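Local atomic coordinates of endosialidase (PDB entry 4HIZ), a protein that probably cleaves both alpha-2,8 and alpha-2,9 linkages inside sialic acid polymers, as an endosialidase of bacteriophage phi92. Residues A[179-191]-A[203-215]. Residues are numbered along the deposited sequence; the frame is centred on the assembly and turned at random. Where two conformers were deposited one is given.
Sequences SRPMPYYRRPTGG and IVLKKHGLKVGDA. With EDO (1,2-ethanediol), chain K.
Two side chains of segment 179-191, Tyr184 and Arg186, reach across to carbonyl groups of the loop 205-210. Tyr184 OH donates to His208 O at 2.7 Å, meeting a lone pair in the carbonyl plane. Its chi1 of 71° sets the ring between its own backbone N and carbonyl carbon, and from there the hydroxyl reaches the loop. Arg186 grips one atom end-on: NH1 and NH2 donate to Lys206 O at 2.9 and 3.1 Å, with that oxygen close to the guanidinium plane. A weak bond joins NH2 to Lys207 O. A bend at chi2 (-80°) turns the guanidinium to the loop, where NH1 also lies against Leu205 CG.

Apolar contacts flank these bonds. Pro188 CG lies 3.6 Å from Leu205 CD1, while Pro181 touches Leu210 CD2 through CB. Leu205 and Leu210 both pack on Phe262 of strand 261-264.

The CG-CD edge of the Pro181 ring lies against the Asp214 carboxylate, CD 3.5 Å from OD2. Asp214 OD2 is fixed by Lys211 N, from above the carboxylate plane within a type II turn, and by a salt bridge to Arg157.

Val204 N donates to Gly191 O at 2.8 Å, at the end of the hairpin pairing 192-194/200-204; a water bridges Gly190 O and Val204 O.

Within the loop, His208 ND1 accepts from Leu210 N, and a 1,2-ethanediol molecule, probably from the crystallisation liquor, covers one imidazole face and accepts from Gly209 N.

The contact thus ties edge strand 185-186, and the end of propeller strand 172-181, to the loop between strands 200-204 and 215-219. After Val204, side-chain donors replace strand pairing: two arginine N-H groups hold Lys206 O and the tyrosine hydroxyl His208 O.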
loop_
_atom_site.group_PDB
_atom_site.type_symbol
_atom_site.label_atom_id
_atom_site.label_comp_id
_atom_site.label_asym_id
_atom_site.label_seq_id
_atom_site.Cartn_x
_atom_site.Cartn_y
_atom_site.Cartn_z
ATOM N N SER A 179 10.761 -25.119 18.557
ATOM C CA SER A 179 10.860 -25.723 17.226
ATOM C C SER A 179 9.529 -26.115 16.658
ATOM O O SER A 179 8.580 -26.358 17.382
ATOM C CB SER A 179 11.817 -26.933 17.193
ATOM O OG SER A 179 11.198 -28.097 17.708
ATOM N N ARG A 180 9.480 -26.123 15.322
ATOM C CA ARG A 180 8.296 -26.577 14.559
ATOM C C ARG A 180 8.828 -27.286 13.349
ATOM O O ARG A 180 9.936 -27.018 12.907
ATOM C CB ARG A 180 7.478 -25.362 14.031
ATOM C CG ARG A 180 6.308 -24.965 14.921
ATOM C CD ARG A 180 5.612 -23.737 14.332
ATOM N NE ARG A 180 4.352 -23.464 15.026
ATOM C CZ ARG A 180 3.647 -22.342 14.830
ATOM N NH1 ARG A 180 4.091 -21.423 13.952
ATOM N NH2 ARG A 180 2.491 -22.162 15.462
ATOM N N PRO A 181 8.016 -28.166 12.753
ATOM C CA PRO A 181 8.423 -28.700 11.451
ATOM C C PRO A 181 8.399 -27.555 10.431
ATOM O O PRO A 181 7.500 -26.710 10.513
ATOM C CB PRO A 181 7.306 -29.703 11.129
ATOM C CG PRO A 181 6.087 -29.207 11.857
ATOM C CD PRO A 181 6.652 -28.578 13.144
ATOM N N MET A 182 9.350 -27.512 9.508
ATOM C CA MET A 182 9.321 -26.470 8.484
ATOM C C MET A 182 8.089 -26.646 7.594
ATOM O O MET A 182 7.574 -27.742 7.453
ATOM C CB MET A 182 10.563 -26.579 7.590
ATOM C CG MET A 182 11.839 -26.080 8.249
ATOM S SD MET A 182 11.749 -24.327 8.755
ATOM C CE MET A 182 11.873 -23.494 7.155
ATOM N N PRO A 183 7.620 -25.559 6.966
ATOM C CA PRO A 183 6.608 -25.731 5.922
ATOM C C PRO A 183 7.274 -26.395 4.724
ATOM O O PRO A 183 8.253 -25.870 4.188
ATOM C CB PRO A 183 6.200 -24.270 5.591
ATOM C CG PRO A 183 7.290 -23.420 6.133
ATOM C CD PRO A 183 8.056 -24.153 7.140
ATOM N N TYR A 184 6.785 -27.561 4.303
ATOM C CA TYR A 184 7.412 -28.241 3.176
ATOM C C TYR A 184 6.422 -29.128 2.486
ATOM O O TYR A 184 5.352 -29.452 3.055
ATOM C CB TYR A 184 8.703 -29.008 3.576
ATOM C CG TYR A 184 8.568 -30.286 4.428
ATOM C CD1 TYR A 184 8.036 -31.455 3.875
ATOM C CD2 TYR A 184 9.043 -30.329 5.741
ATOM C CE1 TYR A 184 7.967 -32.616 4.609
ATOM C CE2 TYR A 184 8.985 -31.502 6.486
ATOM C CZ TYR A 184 8.416 -32.631 5.909
ATOM O OH TYR A 184 8.330 -33.830 6.622
ATOM N N TYR A 185 6.772 -29.502 1.256
ATOM C CA TYR A 185 5.926 -30.326 0.392
ATOM C C TYR A 185 6.765 -31.509 -0.103
ATOM O O TYR A 185 7.967 -31.360 -0.374
ATOM C CB TYR A 185 5.520 -29.456 -0.836
ATOM C CG TYR A 185 4.970 -30.257 -1.969
ATOM C CD1 TYR A 185 3.715 -30.856 -1.873
ATOM C CD2 TYR A 185 5.705 -30.437 -3.146
ATOM C CE1 TYR A 185 3.200 -31.611 -2.935
ATOM C CE2 TYR A 185 5.197 -31.221 -4.207
ATOM C CZ TYR A 185 3.951 -31.785 -4.096
ATOM O OH TYR A 185 3.450 -32.539 -5.148
ATOM N N ARG A 186 6.151 -32.685 -0.219
ATOM C CA ARG A 186 6.823 -33.845 -0.812
ATOM C C ARG A 186 5.849 -34.522 -1.753
ATOM O O ARG A 186 4.617 -34.482 -1.519
ATOM C CB ARG A 186 7.164 -34.885 0.278
ATOM C CG ARG A 186 8.014 -34.360 1.398
ATOM C CD ARG A 186 9.484 -34.287 1.009
ATOM N NE ARG A 186 10.306 -34.031 2.209
ATOM C CZ ARG A 186 10.800 -34.972 3.036
ATOM N NH1 ARG A 186 10.629 -36.277 2.807
ATOM N NH2 ARG A 186 11.514 -34.608 4.115
ATOM N N ARG A 187 6.385 -35.165 -2.794
ATOM C CA ARG A 187 5.587 -35.982 -3.697
ATOM C C ARG A 187 6.159 -37.405 -3.734
ATOM O O ARG A 187 6.922 -37.750 -4.634
ATOM C CB ARG A 187 5.635 -35.360 -5.078
ATOM C CG ARG A 187 4.651 -35.985 -6.061
ATOM C CD ARG A 187 4.753 -35.313 -7.364
ATOM N NE ARG A 187 4.009 -36.044 -8.387
ATOM C CZ ARG A 187 4.572 -36.716 -9.396
ATOM N NH1 ARG A 187 3.808 -37.333 -10.273
ATOM N NH2 ARG A 187 5.892 -36.769 -9.536
ATOM N N PRO A 188 5.817 -38.230 -2.730
ATOM C CA PRO A 188 6.437 -39.548 -2.602
ATOM C C PRO A 188 5.710 -40.582 -3.428
ATOM O O PRO A 188 4.623 -40.316 -3.931
ATOM C CB PRO A 188 6.285 -39.873 -1.091
ATOM C CG PRO A 188 5.674 -38.607 -0.461
ATOM C CD PRO A 188 4.960 -37.925 -1.577
ATOM N N THR A 189 6.319 -41.755 -3.566
ATOM C CA THR A 189 5.633 -42.902 -4.141
ATOM C C THR A 189 5.629 -44.045 -3.128
ATOM O O THR A 189 6.669 -44.395 -2.581
ATOM C CB THR A 189 6.330 -43.343 -5.444
ATOM O OG1 THR A 189 6.342 -42.255 -6.400
ATOM C CG2 THR A 189 5.643 -44.583 -6.044
ATOM N N GLY A 190 4.449 -44.608 -2.865
ATOM C CA GLY A 190 4.329 -45.708 -1.912
ATOM C C GLY A 190 4.601 -45.274 -0.487
ATOM O O GLY A 190 4.572 -44.076 -0.139
ATOM N N GLY A 191 4.851 -46.258 0.365
ATOM C CA GLY A 191 5.196 -45.982 1.744
ATOM C C GLY A 191 4.087 -45.878 2.769
ATOM O O GLY A 191 4.378 -45.637 3.956
ATOM N N ILE A 203 3.434 -44.360 7.882
ATOM C CA ILE A 203 3.864 -43.552 6.764
ATOM C C ILE A 203 5.376 -43.488 6.696
ATOM O O ILE A 203 6.028 -43.024 7.632
ATOM C CB ILE A 203 3.388 -42.108 6.946
ATOM C CG1 ILE A 203 1.930 -42.042 7.464
ATOM C CG2 ILE A 203 3.663 -41.298 5.672
ATOM C CD1 ILE A 203 0.887 -42.611 6.536
ATOM N N VAL A 204 5.928 -43.937 5.577
ATOM C CA VAL A 204 7.351 -43.779 5.330
ATOM C C VAL A 204 7.583 -42.479 4.564
ATOM O O VAL A 204 7.006 -42.226 3.505
ATOM C CB VAL A 204 7.924 -44.965 4.544
ATOM C CG1 VAL A 204 9.397 -44.707 4.206
ATOM C CG2 VAL A 204 7.777 -46.244 5.357
ATOM N N LEU A 205 8.393 -41.618 5.145
ATOM C CA LEU A 205 8.722 -40.351 4.512
ATOM C C LEU A 205 10.116 -39.977 5.026
ATOM O O LEU A 205 10.296 -39.679 6.211
ATOM C CB LEU A 205 7.672 -39.311 4.917
ATOM C CG LEU A 205 7.682 -37.978 4.205
ATOM C CD1 LEU A 205 7.192 -38.171 2.764
ATOM C CD2 LEU A 205 6.767 -37.000 4.946
ATOM N N LYS A 206 11.110 -40.001 4.142
ATOM C CA LYS A 206 12.499 -39.887 4.591
ATOM C C LYS A 206 12.802 -38.553 5.264
ATOM O O LYS A 206 12.418 -37.506 4.779
ATOM C CB LYS A 206 13.476 -40.168 3.445
ATOM C CG LYS A 206 13.470 -41.646 3.002
ATOM C CD LYS A 206 14.723 -42.008 2.204
ATOM C CE LYS A 206 14.635 -43.399 1.581
ATOM N NZ LYS A 206 14.761 -44.510 2.574
ATOM N N LYS A 207 13.457 -38.631 6.417
ATOM C CA LYS A 207 13.912 -37.461 7.170
ATOM C C LYS A 207 12.787 -36.449 7.369
ATOM O O LYS A 207 12.923 -35.259 7.113
ATOM C CB LYS A 207 15.147 -36.835 6.506
ATOM C CG LYS A 207 16.298 -37.825 6.296
ATOM C CD LYS A 207 16.531 -38.719 7.536
ATOM C CE LYS A 207 17.587 -39.793 7.282
ATOM N NZ LYS A 207 17.111 -40.903 6.391
ATOM N N HIS A 208 11.655 -36.939 7.855
ATOM C CA HIS A 208 10.454 -36.098 7.931
ATOM C C HIS A 208 10.552 -34.957 8.963
ATOM O O HIS A 208 9.899 -33.909 8.812
ATOM C CB HIS A 208 9.214 -36.978 8.173
ATOM C CG HIS A 208 9.334 -37.871 9.367
ATOM N ND1 HIS A 208 9.179 -37.404 10.659
ATOM C CD2 HIS A 208 9.602 -39.202 9.473
ATOM C CE1 HIS A 208 9.346 -38.411 11.507
ATOM N NE2 HIS A 208 9.608 -39.506 10.812
ATOM N N GLY A 209 11.341 -35.157 10.016
ATOM C CA GLY A 209 11.520 -34.133 11.032
ATOM C C GLY A 209 10.293 -33.874 11.878
ATOM O O GLY A 209 10.249 -32.893 12.606
ATOM N N LEU A 210 9.287 -34.739 11.795
ATOM C CA LEU A 210 8.047 -34.516 12.545
ATOM C C LEU A 210 8.126 -35.051 13.990
ATOM O O LEU A 210 8.892 -35.974 14.283
ATOM C CB LEU A 210 6.854 -35.174 11.830
ATOM C CG LEU A 210 6.694 -34.782 10.362
ATOM C CD1 LEU A 210 5.695 -35.708 9.633
ATOM C CD2 LEU A 210 6.233 -33.350 10.292
ATOM N N LYS A 211 7.314 -34.463 14.856
ATOM C CA LYS A 211 7.128 -34.916 16.224
ATOM C C LYS A 211 5.663 -35.200 16.458
ATOM O O LYS A 211 4.799 -34.737 15.700
ATOM C CB LYS A 211 7.614 -33.852 17.209
ATOM C CG LYS A 211 9.133 -33.660 17.185
ATOM C CD LYS A 211 9.565 -32.494 18.057
ATOM C CE LYS A 211 11.099 -32.496 18.237
ATOM N NZ LYS A 211 11.560 -33.302 19.441
ATOM N N VAL A 212 5.373 -35.996 17.481
ATOM C CA VAL A 212 3.989 -36.236 17.852
ATOM C C VAL A 212 3.230 -34.915 18.052
ATOM O O VAL A 212 3.725 -33.983 18.734
ATOM C CB VAL A 212 3.925 -37.057 19.148
ATOM C CG1 VAL A 212 2.485 -37.172 19.628
ATOM C CG2 VAL A 212 4.532 -38.441 18.914
ATOM N N GLY A 213 2.040 -34.838 17.460
ATOM C CA GLY A 213 1.213 -33.652 17.565
ATOM C C GLY A 213 1.394 -32.712 16.392
ATOM O O GLY A 213 0.568 -31.791 16.208
ATOM N N ASP A 214 2.447 -32.909 15.595
ATOM C CA ASP A 214 2.645 -32.011 14.421
ATOM C C ASP A 214 1.518 -32.202 13.411
ATOM O O ASP A 214 0.954 -33.290 13.273
ATOM C CB ASP A 214 4.027 -32.208 13.786
ATOM C CG ASP A 214 5.128 -31.552 14.594
ATOM O OD1 ASP A 214 4.804 -30.728 15.489
ATOM O OD2 ASP A 214 6.324 -31.833 14.329
ATOM N N ALA A 215 1.188 -31.117 12.719
ATOM C CA ALA A 215 0.043 -31.060 11.811
ATOM C C ALA A 215 0.500 -31.281 10.385
ATOM O O ALA A 215 1.478 -30.651 9.945
ATOM C CB ALA A 215 -0.594 -29.670 11.928
HETATM C C1 EDO K . 13.612 -37.397 13.248
HETATM O O1 EDO K . 14.759 -38.189 12.909
HETATM C C2 EDO K . 12.463 -37.668 12.286
HETATM O O2 EDO K . 12.827 -37.451 10.905
HETATM O O HOH W 1 7.167 -43.056 0.960
#